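Dipicolinate synthase, B chain (PDB 3MCU) probably acts together with DpaA to convert dihydrodipicolinate to dipicolinate during sporulation, with NADP as the electron acceptor. Local coordinates at residues 26-31 against 173-178; 149-154 against 179-184; 156-159 against 165-168. All coordinates share one frame; numbering follows the deposited sequence.

In the fold
The three contacts illustrate how the closing strands and last helix of a flavoprotein-family alpha/beta chain pack against each other and against helix 23-31. Contacts 1 and 2 share helix 174-181: its first turns meet helix 23-31, its end meets strand 150-156, and the two centres lie about 12 Å apart. They also touch directly, Thr-177 OG1 lying 3.3 Å from Pro-154 CD. Contact 3 joins the end of strand 150-156 to strand 167-169, the antiparallel strand that leads into that helix. Its centre stands about 20 Å from that of contact 2 and 22 Å from that of contact 1, whose nearest atoms are about 9 Å away.

Contact 1: 26-31 against 173-178; sequences LEKLIA and LLEDTV
Lys-28 and Glu-175 both start with CG anti to the carbonyl carbon (chi1 -85° and -66°), and each chain bends once, the lysine at chi3 and the glutamate at chi2 (78°). The bends bring the chains together where they cross at a slant, the aliphatic part of the lysine passing over the carboxylate end of Glu-175. Lys-28 CE rests 3.3 Å from Glu-175 CD, while Lys-28 CD comes to 3.4 Å from Glu-175 OE1. At the end of the lysine, NZ reaches Glu-175 OE2 at 3.1 Å, a salt bridge whose hydrogen bond is weak. The other carboxylate oxygen, OE1, is hydrogen-bonded to His-25 ND1, one turn before Leu-29, so the buried carboxylate is gripped at both oxygens and its rotation is restrained. The positive lysine would probably help to keep it ionised. Beside this polar pair, Leu-29 CD2 packs on Glu-175 CG at 4.1 Å and supplies the apolar flank. The contact joins helix 23-31 to helix 174-181 through Glu-175, which is buried and meets both the exposed Lys-28 and the buried Leu-29. Towards the sheet, Leu-26, Leu-29 and Leu-174 settle on Phe-10 of strand 7-12, and Leu-26 and Leu-29 reach Val-36 of strand 35-40.

Contact 2: 149-154 against 179-184; sequences NIYFVP and LEALQG
Tyr-151 lays one ring face under Ala-181 at the end of helix 174-181, and the alanine methyl sits above the rim at CD2: Ala-181 CB is 3.6 Å from Tyr-151 CD2 and 3.9 Å from Tyr-151 CG. The CA of Ala-181 stands over the same face, 4.2 Å above the plane and displaced toward the rim. With CG anti to the carbonyl carbon (chi1 -54°) and the ring turned to chi2 -86°, the phenol extends past the alanine to the turn that follows it. There Tyr-151 OH comes to 3.3 Å from Gly-184 CA, and the glycine approaches the ring obliquely. That turn is a Schellman motif, in which Gly-184 adopts positive phi (70°) and its N donates to Ala-181 O at 2.7 Å. The methyl of Ala-181 and the main chain of Gly-184 are thus what meet the tyrosine. Pro-123 and Gln-186 also touch it, while the strand bearing it pairs with strand 124-130 through Val-124 and Leu-126. Lys-148 of a second subunit makes a cation-pi contact with the ring and hydrogen-bonds to Ile-150 O, carrying the site into the assembly. Methyl and main-chain carbon against an aromatic surface imply a largely dispersive contact, while the lysine of the second subunit adds a cation-pi attraction that would be expected to polarise the ring.

Contact 3: 156-159 against 165-168; sequences GQDA and NSMV
Ser-166 meets Asp-158 where a beta hairpin, the antiparallel connection between strands 150-156 and 167-169, closes on itself. The serine OG, anti to its own N (chi1 -174°), donates to the syn lone pair of Asp-158 OD2 at 2.9 Å. A salt bridge from Asp-158 OD1 to Lys-163 engages the second carboxylate oxygen, so both ends of the group are held. Ser-166 O receives a CA-H...O contact from Gln-157 CA and a hydrogen bond from a water, which in turn accepts from Ala-159 N and thus bridges the two segments. Met-167, present as selenomethionine, follows: its CA makes a CH...O contact with Gly-156 O, and its CG passes obliquely across Gln-157 CG at 4.1 Å. The amide of Gln-157 reaches further, OE1 accepting from Val-191 N of a fourth subunit. At Val-168 the antiparallel, hydrogen-bonded pair with Gly-156 is formed. Val-168 N donates to Gly-156 O at 2.9 Å, and Gly-156 N returns a bond to Val-168 O at 3.2 Å. The valine side chain covers the carboxylate that Ser-166 binds, its CG2 lying 3.5 Å from Asp-158 CG.

Contact 1: 26-31 against 173-178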
loop_
_atom_site.group_PDB
_atom_site.type_symbol
_atom_site.label_atom_id
_atom_site.label_comp_id
_atom_site.label_asym_id
_atom_site.label_seq_id
_atom_site.Cartn_x
_atom_site.Cartn_y
_atom_site.Cartn_z
ATOM N N LEU D 26 -9.839 -24.710 23.364
ATOM C CA LEU D 26 -10.892 -25.537 22.787
ATOM C C LEU D 26 -11.801 -26.032 23.908
ATOM O O LEU D 26 -13.024 -25.918 23.837
ATOM C CB LEU D 26 -10.299 -26.727 22.036
ATOM C CG LEU D 26 -9.384 -26.382 20.858
ATOM C CD1 LEU D 26 -8.842 -27.648 20.210
ATOM C CD2 LEU D 26 -10.104 -25.517 19.835
ATOM N N GLU D 27 -11.171 -26.564 24.952
ATOM C CA GLU D 27 -11.878 -27.075 26.119
ATOM C C GLU D 27 -12.732 -25.992 26.774
ATOM O O GLU D 27 -13.869 -26.241 27.160
ATOM C CB GLU D 27 -10.877 -27.662 27.125
ATOM C CG GLU D 27 -11.406 -28.855 27.905
ATOM C CD GLU D 27 -10.557 -30.111 27.728
ATOM O OE1 GLU D 27 -11.066 -31.221 28.030
ATOM O OE2 GLU D 27 -9.385 -29.986 27.294
ATOM N N LYS D 28 -12.188 -24.785 26.893
ATOM C CA LYS D 28 -12.967 -23.672 27.432
ATOM C C LYS D 28 -14.212 -23.435 26.586
ATOM O O LYS D 28 -15.327 -23.440 27.107
ATOM C CB LYS D 28 -12.140 -22.387 27.506
ATOM C CG LYS D 28 -11.299 -22.246 28.751
ATOM C CD LYS D 28 -10.828 -20.803 28.931
ATOM C CE LYS D 28 -12.009 -19.832 29.034
ATOM N NZ LYS D 28 -11.561 -18.450 29.391
ATOM N N LEU D 29 -14.013 -23.243 25.283
ATOM C CA LEU D 29 -15.123 -22.960 24.368
ATOM C C LEU D 29 -16.241 -23.997 24.456
ATOM O O LEU D 29 -17.407 -23.636 24.531
ATOM C CB LEU D 29 -14.636 -22.790 22.920
ATOM C CG LEU D 29 -13.821 -21.505 22.712
ATOM C CD1 LEU D 29 -13.139 -21.439 21.343
ATOM C CD2 LEU D 29 -14.718 -20.297 22.939
ATOM N N ILE D 30 -15.880 -25.275 24.462
ATOM C CA ILE D 30 -16.882 -26.328 24.550
ATOM C C ILE D 30 -17.571 -26.346 25.910
ATOM O O ILE D 30 -18.796 -26.430 25.982
ATOM C CB ILE D 30 -16.325 -27.725 24.171
ATOM C CG1 ILE D 30 -15.079 -28.062 24.984
ATOM C CG2 ILE D 30 -16.020 -27.794 22.665
ATOM C CD1 ILE D 30 -15.371 -28.766 26.311
ATOM N N ALA D 31 -16.792 -26.234 26.980
ATOM C CA ALA D 31 -17.366 -26.160 28.320
ATOM C C ALA D 31 -18.354 -25.007 28.382
ATOM O O ALA D 31 -19.312 -25.032 29.151
ATOM C CB ALA D 31 -16.259 -25.984 29.378
ATOM N N LEU D 173 -6.871 -14.007 27.070
ATOM C CA LEU D 173 -8.010 -13.146 26.794
ATOM C C LEU D 173 -8.768 -13.577 25.536
ATOM O O LEU D 173 -9.610 -12.828 25.038
ATOM C CB LEU D 173 -7.566 -11.683 26.676
ATOM C CG LEU D 173 -6.928 -11.057 27.921
ATOM C CD1 LEU D 173 -6.654 -9.576 27.715
ATOM C CD2 LEU D 173 -7.812 -11.275 29.151
ATOM N N LEU D 174 -8.473 -14.773 25.025
ATOM C CA LEU D 174 -9.091 -15.263 23.781
ATOM C C LEU D 174 -10.623 -15.300 23.848
ATOM O O LEU D 174 -11.325 -14.731 22.994
ATOM C CB LEU D 174 -8.538 -16.640 23.406
ATOM C CG LEU D 174 -8.919 -17.285 22.066
ATOM C CD1 LEU D 174 -7.830 -18.232 21.577
ATOM C CD2 LEU D 174 -10.236 -18.025 22.172
ATOM N N GLU D 175 -11.136 -15.970 24.871
ATOM C CA GLU D 175 -12.576 -16.101 25.048
ATOM C C GLU D 175 -13.260 -14.750 25.259
ATOM O O GLU D 175 -14.309 -14.500 24.719
ATOM C CB GLU D 175 -12.889 -17.081 26.185
ATOM C CG GLU D 175 -12.465 -18.534 25.887
ATOM C CD GLU D 175 -10.952 -18.814 26.063
ATOM O OE1 GLU D 175 -10.499 -19.909 25.637
ATOM O OE2 GLU D 175 -10.213 -17.957 26.620
ATOM N N ASP D 176 -12.652 -13.862 26.024
ATOM C CA ASP D 176 -13.215 -12.525 26.180
ATOM C C ASP D 176 -13.298 -11.783 24.859
ATOM O O ASP D 176 -14.221 -11.003 24.630
ATOM C CB ASP D 176 -12.373 -11.706 27.149
ATOM C CG ASP D 176 -12.592 -12.115 28.576
ATOM O OD1 ASP D 176 -11.715 -11.820 29.417
ATOM O OD2 ASP D 176 -13.650 -12.741 28.839
ATOM N N THR D 177 -12.303 -12.006 24.005
ATOM C CA THR D 177 -12.249 -11.343 22.717
ATOM C C THR D 177 -13.347 -11.842 21.778
ATOM O O THR D 177 -14.034 -11.039 21.132
ATOM C CB THR D 177 -10.871 -11.512 22.059
ATOM O OG1 THR D 177 -9.856 -11.063 22.975
ATOM C CG2 THR D 177 -10.802 -10.722 20.731
ATOM N N VAL D 178 -13.524 -13.153 21.689
ATOM C CA VAL D 178 -14.588 -13.615 20.819
ATOM C C VAL D 178 -15.992 -13.266 21.347
ATOM O O VAL D 178 -16.894 -13.054 20.564
ATOM C CB VAL D 178 -14.445 -15.091 20.339
ATOM C CG1 VAL D 178 -13.078 -15.662 20.661
ATOM C CG2 VAL D 178 -15.608 -15.960 20.816
#

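Contact 2: 149-154 against 179-184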
loop_
_atom_site.group_PDB
_atom_site.type_symbol
_atom_site.label_atom_id
_atom_site.label_comp_id
_atom_site.label_asym_id
_atom_site.label_seq_id
_atom_site.Cartn_x
_atom_site.Cartn_y
_atom_site.Cartn_z
ATOM N N ASN D 149 -15.090 -6.541 10.305
ATOM C CA ASN D 149 -15.273 -7.874 10.841
ATOM C C ASN D 149 -13.995 -8.584 11.293
ATOM O O ASN D 149 -13.989 -9.801 11.501
ATOM C CB ASN D 149 -16.053 -8.720 9.858
ATOM C CG ASN D 149 -17.332 -8.038 9.418
ATOM O OD1 ASN D 149 -18.095 -7.520 10.243
ATOM N ND2 ASN D 149 -17.562 -8.008 8.115
ATOM N N ILE D 150 -12.923 -7.833 11.484
ATOM C CA ILE D 150 -11.726 -8.455 12.015
ATOM C C ILE D 150 -11.385 -7.927 13.395
ATOM O O ILE D 150 -11.350 -6.718 13.608
ATOM C CB ILE D 150 -10.526 -8.358 11.037
ATOM C CG1 ILE D 150 -10.856 -9.184 9.798
ATOM C CG2 ILE D 150 -9.263 -8.886 11.738
ATOM C CD1 ILE D 150 -10.085 -8.851 8.569
ATOM N N TYR D 151 -11.151 -8.839 14.336
ATOM C CA TYR D 151 -10.854 -8.448 15.704
ATOM C C TYR D 151 -9.571 -9.080 16.236
ATOM O O TYR D 151 -9.186 -10.167 15.823
ATOM C CB TYR D 151 -12.049 -8.768 16.617
ATOM C CG TYR D 151 -13.331 -8.147 16.095
ATOM C CD1 TYR D 151 -13.674 -6.833 16.413
ATOM C CD2 TYR D 151 -14.174 -8.858 15.260
ATOM C CE1 TYR D 151 -14.830 -6.254 15.926
ATOM C CE2 TYR D 151 -15.336 -8.277 14.754
ATOM C CZ TYR D 151 -15.650 -6.979 15.090
ATOM O OH TYR D 151 -16.805 -6.404 14.605
ATOM N N PHE D 152 -8.929 -8.401 17.179
ATOM C CA PHE D 152 -7.681 -8.884 17.736
ATOM C C PHE D 152 -7.777 -9.221 19.211
ATOM O O PHE D 152 -8.395 -8.493 19.994
ATOM C CB PHE D 152 -6.554 -7.865 17.496
ATOM C CG PHE D 152 -6.050 -7.856 16.088
ATOM C CD1 PHE D 152 -6.858 -7.412 15.054
ATOM C CD2 PHE D 152 -4.770 -8.272 15.792
ATOM C CE1 PHE D 152 -6.391 -7.396 13.753
ATOM C CE2 PHE D 152 -4.305 -8.263 14.500
ATOM C CZ PHE D 152 -5.107 -7.823 13.481
ATOM N N VAL D 153 -7.187 -10.345 19.583
ATOM C CA VAL D 153 -6.949 -10.607 20.986
ATOM C C VAL D 153 -5.908 -9.566 21.400
ATOM O O VAL D 153 -4.899 -9.391 20.699
ATOM C CB VAL D 153 -6.409 -12.034 21.195
ATOM C CG1 VAL D 153 -6.154 -12.309 22.694
ATOM C CG2 VAL D 153 -7.375 -13.063 20.605
ATOM N N PRO D 154 -6.161 -8.837 22.504
ATOM C CA PRO D 154 -5.199 -7.803 22.932
ATOM C C PRO D 154 -3.766 -8.322 22.913
ATOM O O PRO D 154 -3.514 -9.473 23.296
ATOM C CB PRO D 154 -5.646 -7.482 24.368
ATOM C CG PRO D 154 -7.141 -7.759 24.346
ATOM C CD PRO D 154 -7.302 -8.951 23.435
ATOM N N LEU D 179 -16.149 -13.152 22.665
ATOM C CA LEU D 179 -17.417 -12.705 23.241
ATOM C C LEU D 179 -17.774 -11.303 22.771
ATOM O O LEU D 179 -18.918 -11.037 22.411
ATOM C CB LEU D 179 -17.376 -12.744 24.768
ATOM C CG LEU D 179 -17.798 -14.068 25.399
ATOM C CD1 LEU D 179 -17.442 -14.129 26.901
ATOM C CD2 LEU D 179 -19.291 -14.280 25.163
ATOM N N GLU D 180 -16.790 -10.403 22.775
ATOM C CA GLU D 180 -17.013 -9.051 22.256
ATOM C C GLU D 180 -17.232 -9.060 20.739
ATOM O O GLU D 180 -18.047 -8.293 20.219
ATOM C CB GLU D 180 -15.843 -8.120 22.611
ATOM C CG GLU D 180 -15.695 -7.783 24.099
ATOM C CD GLU D 180 -16.995 -7.302 24.755
ATOM O OE1 GLU D 180 -17.576 -6.296 24.283
ATOM O OE2 GLU D 180 -17.424 -7.934 25.759
ATOM N N ALA D 181 -16.490 -9.908 20.032
ATOM C CA ALA D 181 -16.562 -9.923 18.571
ATOM C C ALA D 181 -17.931 -10.380 18.091
ATOM O O ALA D 181 -18.417 -9.880 17.097
ATOM C CB ALA D 181 -15.453 -10.809 17.950
ATOM N N LEU D 182 -18.540 -11.338 18.787
ATOM C CA LEU D 182 -19.895 -11.784 18.434
ATOM C C LEU D 182 -20.924 -10.656 18.526
ATOM O O LEU D 182 -21.973 -10.715 17.885
ATOM C CB LEU D 182 -20.318 -12.969 19.300
ATOM C CG LEU D 182 -19.465 -14.218 19.051
ATOM C CD1 LEU D 182 -19.508 -15.189 20.248
ATOM C CD2 LEU D 182 -19.896 -14.875 17.721
ATOM N N GLN D 183 -20.618 -9.634 19.318
ATOM C CA GLN D 183 -21.427 -8.422 19.388
ATOM C C GLN D 183 -20.910 -7.351 18.451
ATOM O O GLN D 183 -21.385 -6.209 18.470
ATOM C CB GLN D 183 -21.392 -7.855 20.801
ATOM C CG GLN D 183 -21.876 -8.812 21.859
ATOM C CD GLN D 183 -21.767 -8.212 23.238
ATOM O OE1 GLN D 183 -22.615 -7.418 23.644
ATOM N NE2 GLN D 183 -20.716 -8.577 23.968
ATOM N N GLY D 184 -19.906 -7.704 17.656
ATOM C CA GLY D 184 -19.275 -6.737 16.770
ATOM C C GLY D 184 -18.445 -5.661 17.454
ATOM O O GLY D 184 -18.342 -4.538 16.953
#

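Contact 3: 156-159 against 165-168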
loop_
_atom_site.group_PDB
_atom_site.type_symbol
_atom_site.label_atom_id
_atom_site.label_comp_id
_atom_site.label_asym_id
_atom_site.label_seq_id
_atom_site.Cartn_x
_atom_site.Cartn_y
_atom_site.Cartn_z
ATOM N N GLY D 156 0.802 -7.190 22.483
ATOM C CA GLY D 156 1.888 -6.240 22.656
ATOM C C GLY D 156 3.256 -6.885 22.552
ATOM O O GLY D 156 3.377 -8.043 22.175
ATOM N N GLN D 157 4.292 -6.129 22.907
ATOM C CA GLN D 157 5.648 -6.663 22.954
ATOM C C GLN D 157 5.809 -7.676 24.092
ATOM O O GLN D 157 5.456 -7.391 25.231
ATOM C CB GLN D 157 6.641 -5.517 23.109
ATOM C CG GLN D 157 6.583 -4.537 21.946
ATOM C CD GLN D 157 7.598 -3.419 22.069
ATOM O OE1 GLN D 157 7.296 -2.359 22.609
ATOM N NE2 GLN D 157 8.810 -3.651 21.564
ATOM N N ASP D 158 6.317 -8.862 23.762
ATOM C CA ASP D 158 6.545 -9.921 24.741
ATOM C C ASP D 158 8.001 -9.958 25.198
ATOM O O ASP D 158 8.332 -10.644 26.151
ATOM C CB ASP D 158 6.192 -11.295 24.164
ATOM C CG ASP D 158 6.946 -11.609 22.857
ATOM O OD1 ASP D 158 7.380 -12.765 22.672
ATOM O OD2 ASP D 158 7.084 -10.712 21.994
ATOM N N ALA D 159 8.869 -9.246 24.497
ATOM C CA ALA D 159 10.300 -9.279 24.796
ATOM C C ALA D 159 11.007 -8.091 24.155
ATOM O O ALA D 159 11.755 -8.250 23.208
ATOM C CB ALA D 159 10.919 -10.595 24.317
ATOM N N ASN D 165 11.131 -6.251 17.752
ATOM C CA ASN D 165 10.000 -6.035 16.844
ATOM C C ASN D 165 8.855 -7.028 17.061
ATOM O O ASN D 165 7.898 -7.042 16.293
ATOM C CB ASN D 165 10.437 -6.032 15.377
ATOM C CG ASN D 165 11.236 -4.775 14.998
ATOM O OD1 ASN D 165 11.299 -3.806 15.757
ATOM N ND2 ASN D 165 11.846 -4.795 13.816
ATOM N N SER D 166 8.956 -7.842 18.117
ATOM C CA SER D 166 7.968 -8.896 18.366
ATOM C C SER D 166 6.685 -8.431 19.080
ATOM O O SER D 166 6.722 -7.635 20.020
ATOM C CB SER D 166 8.599 -10.069 19.115
ATOM O OG SER D 166 7.686 -11.153 19.242
HETATM N N MSE D 167 5.544 -8.928 18.606
HETATM C CA MSE D 167 4.291 -8.767 19.330
HETATM C C MSE D 167 3.484 -10.057 19.306
HETATM O O MSE D 167 3.552 -10.823 18.350
HETATM C CB MSE D 167 3.484 -7.562 18.843
HETATM C CG MSE D 167 4.214 -6.232 19.087
HETATM SE SE MSE D 167 3.044 -4.677 18.943
HETATM C CE MSE D 167 2.509 -4.915 17.079
ATOM N N VAL D 168 2.746 -10.289 20.388
ATOM C CA VAL D 168 2.116 -11.559 20.677
ATOM C C VAL D 168 0.880 -11.267 21.519
ATOM O O VAL D 168 0.905 -10.412 22.404
ATOM C CB VAL D 168 3.050 -12.472 21.495
ATOM C CG1 VAL D 168 2.349 -13.776 21.860
ATOM C CG2 VAL D 168 4.350 -12.761 20.734
HETATM O O HOH W 1 8.954 -7.597 21.868
#